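Response regulator receiver domain protein (CheY-like) (Methylobacillus flagellatus KT, PDB 3I42) probably acts as a phosphoacceptor receiver domain of two-component signalling, its molecular function being otherwise unknown. Local coordinates at residues 105-109 and 110-114. Numbering follows the deposited sequence.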
ATOM      1  N   LYS A 105      -7.028   1.350  14.746  1.00 28.51           N
ATOM      2  CA  LYS A 105      -7.533   1.127  16.123  1.00 49.36           C
ATOM      3  C   LYS A 105      -9.030   1.487  16.256  1.00 44.31           C
ATOM      4  O   LYS A 105      -9.515   2.393  15.574  1.00 45.25           O
ATOM      5  CB  LYS A 105      -6.732   1.902  17.161  1.00 40.60           C
ATOM      6  CG  LYS A 105      -5.304   1.444  17.302  1.00 58.13           C
ATOM      7  CD  LYS A 105      -4.516   2.519  18.011  1.00 44.25           C
ATOM      8  CE  LYS A 105      -3.053   2.520  17.617  1.00135.62           C
ATOM      9  NZ  LYS A 105      -2.324   3.670  18.226  1.00 76.51           N
ATOM     10  N   PRO A 106      -9.768   0.768  17.124  1.00 50.49           N
ATOM     11  CA  PRO A 106      -9.294  -0.316  17.984  1.00 34.95           C
ATOM     12  C   PRO A 106      -9.146  -1.638  17.215  1.00 31.65           C
ATOM     13  O   PRO A 106      -9.898  -1.896  16.277  1.00 40.65           O
ATOM     14  CB  PRO A 106     -10.392  -0.420  19.020  1.00 31.95           C
ATOM     15  CG  PRO A 106     -11.630  -0.100  18.244  1.00 51.58           C
ATOM     16  CD  PRO A 106     -11.231   0.944  17.228  1.00 58.78           C
ATOM     17  N   ILE A 107      -8.150  -2.438  17.594  1.00 34.14           N
ATOM     18  CA  ILE A 107      -7.875  -3.708  16.925  1.00 37.71           C
ATOM     19  C   ILE A 107      -8.805  -4.805  17.452  1.00 37.79           C
ATOM     20  O   ILE A 107      -9.123  -4.858  18.640  1.00 40.48           O
ATOM     21  CB  ILE A 107      -6.369  -4.144  17.094  1.00 46.80           C
ATOM     22  CG1 ILE A 107      -5.397  -3.094  16.513  1.00 40.58           C
ATOM     23  CG2 ILE A 107      -6.090  -5.472  16.421  1.00 67.45           C
ATOM     24  CD1 ILE A 107      -5.716  -2.627  15.090  1.00139.67           C
ATOM     25  N   ASP A 108      -9.226  -5.699  16.572  1.00 33.31           N
ATOM     26  CA  ASP A 108      -9.986  -6.868  17.002  1.00 40.65           C
ATOM     27  C   ASP A 108      -9.695  -8.063  16.104  1.00 37.56           C
ATOM     28  O   ASP A 108      -9.099  -7.908  15.035  1.00 34.14           O
ATOM     29  CB  ASP A 108     -11.497  -6.544  17.093  1.00 38.92           C
ATOM     30  CG  ASP A 108     -12.118  -6.171  15.751  1.00 76.24           C
ATOM     31  OD1 ASP A 108     -11.484  -6.359  14.688  1.00 64.23           O
ATOM     32  OD2 ASP A 108     -13.269  -5.690  15.765  1.00108.80           O
ATOM     33  N   ILE A 109     -10.124  -9.245  16.535  1.00 34.94           N
ATOM     34  CA  ILE A 109      -9.841 -10.497  15.829  1.00 29.88           C
ATOM     35  C   ILE A 109     -10.290 -10.502  14.370  1.00 26.31           C
ATOM     36  O   ILE A 109      -9.669 -11.166  13.533  1.00 43.77           O
ATOM     37  CB  ILE A 109     -10.412 -11.704  16.624  1.00 46.02           C
ATOM     38  CG1 ILE A 109      -9.324 -12.252  17.540  1.00 48.11           C
ATOM     39  CG2 ILE A 109     -10.941 -12.809  15.704  1.00 55.68           C
ATOM     40  CD1 ILE A 109      -9.811 -12.542  18.913  1.00 95.46           C
ATOM     41  N   ALA A 110     -11.356  -9.760  14.059  1.00 29.53           N
ATOM     42  CA  ALA A 110     -11.934  -9.771  12.706  1.00 35.09           C
ATOM     43  C   ALA A 110     -11.050  -9.030  11.717  1.00 31.60           C
ATOM     44  O   ALA A 110     -10.979  -9.377  10.534  1.00 35.11           O
ATOM     45  CB  ALA A 110     -13.321  -9.142  12.700  1.00 36.99           C
ATOM     46  N   SER A 111     -10.426  -7.969  12.192  1.00 34.99           N
ATOM     47  CA  SER A 111      -9.587  -7.160  11.323  1.00 38.93           C
ATOM     48  C   SER A 111      -8.215  -7.831  11.181  1.00 26.34           C
ATOM     49  O   SER A 111      -7.604  -7.791  10.107  1.00 48.52           O
ATOM     50  CB  SER A 111      -9.519  -5.724  11.851  1.00 36.39           C
ATOM     51  OG  SER A 111      -9.037  -5.692  13.189  1.00 47.51           O
ATOM     52  N   LEU A 112      -7.772  -8.505  12.252  1.00 28.55           N
ATOM     53  CA  LEU A 112      -6.524  -9.272  12.250  1.00 24.27           C
ATOM     54  C   LEU A 112      -6.538 -10.521  11.405  1.00 38.91           C
ATOM     55  O   LEU A 112      -5.568 -10.816  10.710  1.00 30.82           O
ATOM     56  CB  LEU A 112      -6.095  -9.676  13.671  1.00 22.28           C
ATOM     57  CG  LEU A 112      -5.343  -8.665  14.517  1.00 48.24           C
ATOM     58  CD1 LEU A 112      -5.165  -9.260  15.910  1.00 33.22           C
ATOM     59  CD2 LEU A 112      -4.000  -8.333  13.873  1.00 35.63           C
ATOM     60  N   GLU A 113      -7.636 -11.257  11.457  1.00 46.48           N
ATOM     61  CA  GLU A 113      -7.694 -12.547  10.792  1.00 28.53           C
ATOM     62  C   GLU A 113      -7.275 -12.544   9.280  1.00 56.06           C
ATOM     63  O   GLU A 113      -6.449 -13.360   8.894  1.00 34.33           O
ATOM     64  CB  GLU A 113      -9.037 -13.251  11.075  1.00 45.36           C
ATOM     65  CG  GLU A 113      -9.131 -14.670  10.527  1.00 45.74           C
ATOM     66  CD  GLU A 113      -9.659 -14.698   9.109  1.00 64.09           C
ATOM     67  OE1 GLU A 113     -10.460 -13.798   8.760  1.00 76.94           O
ATOM     68  OE2 GLU A 113      -9.279 -15.614   8.349  1.00229.39           O
ATOM     69  N   PRO A 114      -7.806 -11.629   8.433  1.00 27.78           N
ATOM     70  CA  PRO A 114      -7.349 -11.663   7.022  1.00 32.02           C
ATOM     71  C   PRO A 114      -5.846 -11.391   6.823  1.00 38.24           C
ATOM     72  O   PRO A 114      -5.236 -11.956   5.917  1.00 45.36           O
ATOM     73  CB  PRO A 114      -8.168 -10.556   6.340  1.00 34.53           C
ATOM     74  CG  PRO A 114      -8.753  -9.737   7.422  1.00 36.27           C
ATOM     75  CD  PRO A 114      -8.808 -10.569   8.668  1.00 41.56           C
TER
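Asp108 is the N-cap residue of helix 109-119, and its side chain reaches forward to Ser111 in the first turn. From CB, CG sits between the backbone N and the carbonyl carbon (chi1 63°), which swings the carboxylate round to the start of the helix. CG itself only comes to 4.0 Å from Ala110 N. OD1 does the work: it accepts from Ser111 N at 3.2 Å, the nitrogen lying nearly on the line of the C-O bond, and it also touches the methyl of Ala110. Ser111 answers with its own OG, likewise turned between N and carbonyl carbon (chi1 57°), which lies 2.9 Å from Asp108 OD1 and equally near Asp108 O; its single proton could go to either. Asp108 O also takes the nearly straight bond from Leu112 N (3.1 Å, 162°) and a weak one from Ser111 N. One residue on, Ile109 O receives Glu113 N at 2.9 Å, and the helix is under way. On the buried side, Ile107 CG2 rests 3.8 Å from Leu112 CG, the two side chains crossing at about a right angle, an apolar contact across the N-cap residue, a hydrophobic staple. The approach to the helix runs through the cis peptide before Pro106, after Lys105, whose NZ forms a salt bridge with Asp54, the predicted phosphorylation site, as in CheY-like receivers. Beyond the cap, Leu112 touches Leu103 of edge strand 101-104 as well as Phe19 and Leu23 of helix 13-25, while Ile107 leans on Val83 of strand 79-84.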